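Putative N-acetylmuramoyl-L-alanine amidase (Enterococcus phage phiM1EF22, PDB 7D55) probably serves as the tetrameric cell-wall-binding domain of an enterococcal phage endolysin, bringing the lytic enzyme to the bacterial envelope. Local coordinates at residues A[26-31]-A[73-78]; A[43-48]-A[55-60]. All coordinates share one frame; numbering follows the deposited sequence.

Contact 1: residues A[26-31]-A[73-78]; sequences MFCNGV and NRLETV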
loop_
_atom_site.group_PDB
_atom_site.type_symbol
_atom_site.label_atom_id
_atom_site.label_comp_id
_atom_site.label_asym_id
_atom_site.label_seq_id
_atom_site.Cartn_x
_atom_site.Cartn_y
_atom_site.Cartn_z
ATOM N N MET A 26 -10.216 3.902 14.164
ATOM C CA MET A 26 -9.800 4.045 12.779
ATOM C C MET A 26 -8.597 3.143 12.547
ATOM O O MET A 26 -7.842 2.827 13.474
ATOM C CB MET A 26 -9.353 5.483 12.468
ATOM C CG MET A 26 -10.401 6.568 12.729
ATOM S SD MET A 26 -11.704 6.713 11.485
ATOM C CE MET A 26 -10.762 7.268 10.061
ATOM N N PHE A 27 -8.413 2.775 11.283
ATOM C CA PHE A 27 -7.336 1.904 10.834
ATOM C C PHE A 27 -6.534 2.654 9.783
ATOM O O PHE A 27 -7.091 3.135 8.792
ATOM C CB PHE A 27 -7.920 0.626 10.222
ATOM C CG PHE A 27 -6.913 -0.221 9.504
ATOM C CD1 PHE A 27 -5.782 -0.680 10.166
ATOM C CD2 PHE A 27 -7.126 -0.610 8.186
ATOM C CE1 PHE A 27 -4.858 -1.478 9.510
ATOM C CE2 PHE A 27 -6.214 -1.408 7.523
ATOM C CZ PHE A 27 -5.076 -1.853 8.192
ATOM N N CYS A 28 -5.229 2.761 9.999
ATOM C CA CYS A 28 -4.325 3.375 9.036
ATOM C C CYS A 28 -3.431 2.292 8.460
ATOM O O CYS A 28 -2.886 1.477 9.209
ATOM C CB CYS A 28 -3.465 4.432 9.721
ATOM S SG CYS A 28 -2.283 5.162 8.591
ATOM N N ASN A 29 -3.287 2.279 7.133
ATOM C CA ASN A 29 -2.440 1.300 6.455
ATOM C C ASN A 29 -1.248 1.951 5.757
ATOM O O ASN A 29 -0.638 1.338 4.870
ATOM C CB ASN A 29 -3.260 0.473 5.459
ATOM C CG ASN A 29 -3.967 1.344 4.436
ATOM O OD1 ASN A 29 -3.656 2.527 4.299
ATOM N ND2 ASN A 29 -4.941 0.772 3.736
ATOM N N GLY A 30 -0.909 3.192 6.123
ATOM C CA GLY A 30 0.151 3.909 5.443
ATOM C C GLY A 30 -0.282 4.595 4.170
ATOM O O GLY A 30 0.473 5.428 3.642
ATOM N N VAL A 31 -1.469 4.266 3.659
ATOM C CA VAL A 31 -2.040 4.882 2.468
ATOM C C VAL A 31 -3.250 5.743 2.818
ATOM O O VAL A 31 -3.366 6.885 2.368
ATOM C CB VAL A 31 -2.404 3.816 1.408
ATOM C CG1 VAL A 31 -3.015 4.471 0.183
ATOM C CG2 VAL A 31 -1.188 2.976 1.027
ATOM N N ASN A 73 -5.066 14.224 13.740
ATOM C CA ASN A 73 -5.134 15.266 12.714
ATOM C C ASN A 73 -3.918 15.201 11.803
ATOM O O ASN A 73 -4.034 15.365 10.582
ATOM C CB ASN A 73 -5.130 16.660 13.347
ATOM C CG ASN A 73 -6.440 17.036 14.001
ATOM O OD1 ASN A 73 -7.460 16.376 13.820
ATOM N ND2 ASN A 73 -6.416 18.137 14.764
ATOM N N ARG A 74 -2.736 15.006 12.392
ATOM C CA ARG A 74 -1.506 14.940 11.616
ATOM C C ARG A 74 -1.454 13.671 10.777
ATOM O O ARG A 74 -1.075 13.714 9.599
ATOM C CB ARG A 74 -0.300 14.990 12.553
ATOM C CG ARG A 74 -0.296 16.185 13.501
ATOM C CD ARG A 74 -0.284 17.499 12.741
ATOM N NE ARG A 74 -0.253 18.644 13.644
ATOM C CZ ARG A 74 -0.311 19.911 13.247
ATOM N NH1 ARG A 74 -0.416 20.196 11.952
ATOM N NH2 ARG A 74 -0.271 20.890 14.138
ATOM N N LEU A 75 -1.832 12.536 11.363
ATOM C CA LEU A 75 -1.803 11.286 10.613
ATOM C C LEU A 75 -2.741 11.350 9.416
ATOM O O LEU A 75 -2.377 10.932 8.307
ATOM C CB LEU A 75 -2.189 10.120 11.522
ATOM C CG LEU A 75 -2.268 8.769 10.809
ATOM C CD1 LEU A 75 -0.931 8.493 10.122
ATOM C CD2 LEU A 75 -2.618 7.688 11.810
ATOM N N GLU A 76 -3.946 11.887 9.618
ATOM C CA GLU A 76 -4.948 11.954 8.560
ATOM C C GLU A 76 -4.611 12.969 7.472
ATOM O O GLU A 76 -5.223 12.926 6.400
ATOM C CB GLU A 76 -6.325 12.212 9.170
ATOM C CG GLU A 76 -6.798 11.063 10.049
ATOM C CD GLU A 76 -8.073 11.374 10.828
ATOM O OE1 GLU A 76 -8.643 12.471 10.641
ATOM O OE2 GLU A 76 -8.506 10.514 11.629
ATOM N N THR A 77 -3.656 13.872 7.710
ATOM C CA THR A 77 -3.164 14.723 6.636
ATOM C C THR A 77 -2.194 13.979 5.728
ATOM O O THR A 77 -2.138 14.256 4.522
ATOM C CB THR A 77 -2.478 15.955 7.225
ATOM O OG1 THR A 77 -3.387 16.611 8.115
ATOM C CG2 THR A 77 -2.085 16.928 6.135
ATOM N N VAL A 78 -1.420 13.050 6.281
ATOM C CA VAL A 78 -0.444 12.326 5.481
ATOM C C VAL A 78 -1.020 11.039 4.900
ATOM O O VAL A 78 -0.533 10.561 3.871
ATOM C CB VAL A 78 0.853 12.073 6.273
ATOM C CG1 VAL A 78 1.484 13.392 6.698
ATOM C CG2 VAL A 78 0.583 11.216 7.476
#
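The carboxylate of Glu76 has the terminal methyl of Met26 over one face, displaced beyond the OE2 end, with CE 4.3 Å from OE2. Its two oxygens are held elsewhere in the chain: OE2 is hydrogen-bonded to Tyr5 OH, while OE1 makes salt bridges with Arg7 and Lys86. Another flat group, the amide of Asn29, lies in the turn beyond the strand and does not meet the helix. Its OD1 closes an Asx turn by accepting from Val31 N at 2.9 Å, the donor tilted 31° from the carbonyl plane, and also accepts from Asn32 N. Its ND2 reaches the backbone O of Gly30 in a neighbouring subunit.

The apolar half of the contact is Leu75 on Cys28. Both methyls of the leucine fork face the cysteine from the same side, CD1 3.9 Å from SG and CD2 4.0 Å from CB. The sulfur of Cys28 is anti to the backbone N (chi1 177°), which places it where it meets both the Leu75 methyls and Gly30 N. From the latter it accepts at 3.4 Å, with a nearly straight N-H...S angle of 167°. Between these two segments the contact rests on van der Waals packing; the polar hold on the helix comes through Glu76, and this buried glutamate probably stays charged because its cationic and hydroxyl partners compensate it.

Contact 2: residues A[43-48]-A[55-60]; sequences KVIEDI and KDIPFY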
loop_
_atom_site.group_PDB
_atom_site.type_symbol
_atom_site.label_atom_id
_atom_site.label_comp_id
_atom_site.label_asym_id
_atom_site.label_seq_id
_atom_site.Cartn_x
_atom_site.Cartn_y
_atom_site.Cartn_z
ATOM N N LYS A 43 -10.642 -6.986 15.453
ATOM C CA LYS A 43 -10.012 -8.265 15.759
ATOM C C LYS A 43 -9.352 -8.871 14.522
ATOM O O LYS A 43 -8.254 -9.430 14.610
ATOM C CB LYS A 43 -11.045 -9.228 16.347
ATOM C CG LYS A 43 -10.448 -10.550 16.805
ATOM C CD LYS A 43 -9.614 -10.355 18.063
ATOM C CE LYS A 43 -9.592 -11.608 18.920
ATOM N NZ LYS A 43 -8.618 -11.469 20.044
ATOM N N VAL A 44 -10.001 -8.788 13.357
ATOM C CA VAL A 44 -9.405 -9.390 12.168
ATOM C C VAL A 44 -8.136 -8.642 11.766
ATOM O O VAL A 44 -7.157 -9.254 11.326
ATOM C CB VAL A 44 -10.434 -9.510 11.023
ATOM C CG1 VAL A 44 -10.563 -8.197 10.265
ATOM C CG2 VAL A 44 -10.063 -10.656 10.084
ATOM N N ILE A 45 -8.124 -7.316 11.929
ATOM C CA ILE A 45 -6.915 -6.537 11.659
ATOM C C ILE A 45 -5.791 -6.978 12.588
ATOM O O ILE A 45 -4.647 -7.193 12.156
ATOM C CB ILE A 45 -7.201 -5.034 11.827
ATOM C CG1 ILE A 45 -8.118 -4.516 10.717
ATOM C CG2 ILE A 45 -5.890 -4.233 11.866
ATOM C CD1 ILE A 45 -8.701 -3.146 11.037
ATOM N N GLU A 46 -6.095 -7.090 13.888
ATOM C CA GLU A 46 -5.086 -7.491 14.865
ATOM C C GLU A 46 -4.542 -8.878 14.556
ATOM O O GLU A 46 -3.335 -9.114 14.659
ATOM C CB GLU A 46 -5.674 -7.451 16.274
ATOM C CG GLU A 46 -6.073 -6.060 16.734
ATOM C CD GLU A 46 -6.988 -6.082 17.956
ATOM O OE1 GLU A 46 -7.530 -7.159 18.285
ATOM O OE2 GLU A 46 -7.170 -5.023 18.595
ATOM N N ASP A 47 -5.416 -9.802 14.152
ATOM C CA ASP A 47 -4.976 -11.168 13.878
ATOM C C ASP A 47 -4.076 -11.225 12.650
ATOM O O ASP A 47 -3.018 -11.865 12.671
ATOM C CB ASP A 47 -6.195 -12.070 13.682
ATOM C CG ASP A 47 -5.838 -13.552 13.696
ATOM O OD1 ASP A 47 -5.468 -14.051 14.780
ATOM O OD2 ASP A 47 -5.927 -14.217 12.634
ATOM N N ILE A 48 -4.480 -10.565 11.565
ATOM C CA ILE A 48 -3.679 -10.598 10.345
ATOM C C ILE A 48 -2.340 -9.921 10.579
ATOM O O ILE A 48 -1.294 -10.415 10.143
ATOM C CB ILE A 48 -4.444 -9.956 9.173
ATOM C CG1 ILE A 48 -5.696 -10.772 8.830
ATOM C CG2 ILE A 48 -3.534 -9.824 7.948
ATOM C CD1 ILE A 48 -6.657 -10.011 7.945
ATOM N N LYS A 55 4.057 -9.620 16.242
ATOM C CA LYS A 55 3.776 -8.758 17.378
ATOM C C LYS A 55 2.449 -8.058 17.121
ATOM O O LYS A 55 1.894 -8.122 16.023
ATOM C CB LYS A 55 4.898 -7.749 17.612
ATOM C CG LYS A 55 5.255 -6.926 16.399
ATOM C CD LYS A 55 6.221 -5.818 16.783
ATOM C CE LYS A 55 7.380 -5.738 15.819
ATOM N NZ LYS A 55 6.920 -5.594 14.414
ATOM N N ASP A 56 1.946 -7.373 18.144
ATOM C CA ASP A 56 0.648 -6.714 18.046
ATOM C C ASP A 56 0.724 -5.435 17.218
ATOM O O ASP A 56 1.728 -4.711 17.236
ATOM C CB ASP A 56 0.130 -6.360 19.439
ATOM C CG ASP A 56 -0.261 -7.577 20.248
ATOM O OD1 ASP A 56 -0.290 -8.696 19.687
ATOM O OD2 ASP A 56 -0.544 -7.413 21.455
ATOM N N ILE A 57 -0.367 -5.141 16.511
ATOM C CA ILE A 57 -0.416 -3.888 15.743
ATOM C C ILE A 57 -0.334 -2.703 16.698
ATOM O O ILE A 57 -0.934 -2.743 17.794
ATOM C CB ILE A 57 -1.697 -3.823 14.886
ATOM C CG1 ILE A 57 -1.658 -2.634 13.920
ATOM C CG2 ILE A 57 -2.959 -3.792 15.762
ATOM C CD1 ILE A 57 -2.836 -2.591 12.978
ATOM N N PRO A 58 0.407 -1.645 16.370
ATOM C CA PRO A 58 0.390 -0.451 17.219
ATOM C C PRO A 58 -1.015 0.113 17.351
ATOM O O PRO A 58 -1.766 0.191 16.378
ATOM C CB PRO A 58 1.298 0.523 16.468
ATOM C CG PRO A 58 2.222 -0.356 15.703
ATOM C CD PRO A 58 1.390 -1.531 15.279
ATOM N N PHE A 59 -1.360 0.518 18.570
ATOM C CA PHE A 59 -2.659 1.106 18.871
ATOM C C PHE A 59 -2.429 2.363 19.691
ATOM O O PHE A 59 -1.649 2.353 20.651
ATOM C CB PHE A 59 -3.534 0.115 19.660
ATOM C CG PHE A 59 -4.838 0.701 20.163
ATOM C CD1 PHE A 59 -5.871 1.000 19.279
ATOM C CD2 PHE A 59 -5.035 0.934 21.514
ATOM C CE1 PHE A 59 -7.078 1.535 19.733
ATOM C CE2 PHE A 59 -6.244 1.470 21.982
ATOM C CZ PHE A 59 -7.265 1.770 21.089
ATOM N N TYR A 60 -3.082 3.451 19.309
ATOM C CA TYR A 60 -3.019 4.683 20.073
ATOM C C TYR A 60 -4.370 4.857 20.742
ATOM O O TYR A 60 -5.397 4.960 20.059
ATOM C CB TYR A 60 -2.701 5.861 19.164
ATOM C CG TYR A 60 -1.317 5.797 18.566
ATOM C CD1 TYR A 60 -1.090 5.098 17.391
ATOM C CD2 TYR A 60 -0.240 6.428 19.178
ATOM C CE1 TYR A 60 0.163 5.031 16.832
ATOM C CE2 TYR A 60 1.021 6.378 18.620
ATOM C CZ TYR A 60 1.219 5.673 17.449
ATOM O OH TYR A 60 2.472 5.616 16.877
HETATM O O HOH W 1 -2.228 -7.284 16.487
#
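Ile45 and Ile57 meet methyl to methyl, CG2 of the first lying 3.6 Å from CD1 of the second, and the two side chains cross obliquely. Beside them the other branch of Ile57, CG2, rests against the aliphatic part of Glu46, 4.0 Å from its CG, with the side chains at about a right angle. Ile57 can serve both helix residues because its CG1 arm runs anti to the backbone N (chi1 -171°), carrying CD1 to Ile45 and leaving CG2 for Glu46. The glutamate offers only its CG methylene here, since its chain runs on extended and takes the carboxylate away from the isoleucine.

One shell further out, Glu46 CA and Ile57 CA are 6.0 Å apart. A water bridges the two backbones: it donates to Glu46 O at 2.8 Å and accepts from Ile57 N at 2.8 Å. This bridge ties the 55-60 chain to the helix polar atom to polar atom, next to the apolar pair. Asp56, just before Ile57, adds a salt bridge to Arg50, one turn further along the same helix.

Ile45 meets Val78 of a neighbouring subunit, placing this side of the helix at a subunit interface of the tetramer. Ile57 also packs on Tyr49 of helix 39-53 and on Leu4 of strand 3-9, and is thereby wedged between helix and sheet.

In the fold
From the N terminus, strand 3-9 comes first, and side chains of both contacts pack on it. Strand 22-28 follows and opens the loop that contact 1 will close. Helix 39-53 then turns back at its end into the 55-60 chain, and contact 2 closes this short helix-to-loop return, nested entirely inside the larger loop. From the strand 59-60 that ends this segment the chain runs on to helix 71-78, where contact 1 closes. The centres lie about 16 Å apart, yet Phe27 joins them: its CG is 3.8 Å from Ile45 CD1. Together they fasten helix 39-53 and helix 71-78 to one mixed sheet, and both border the second subunit.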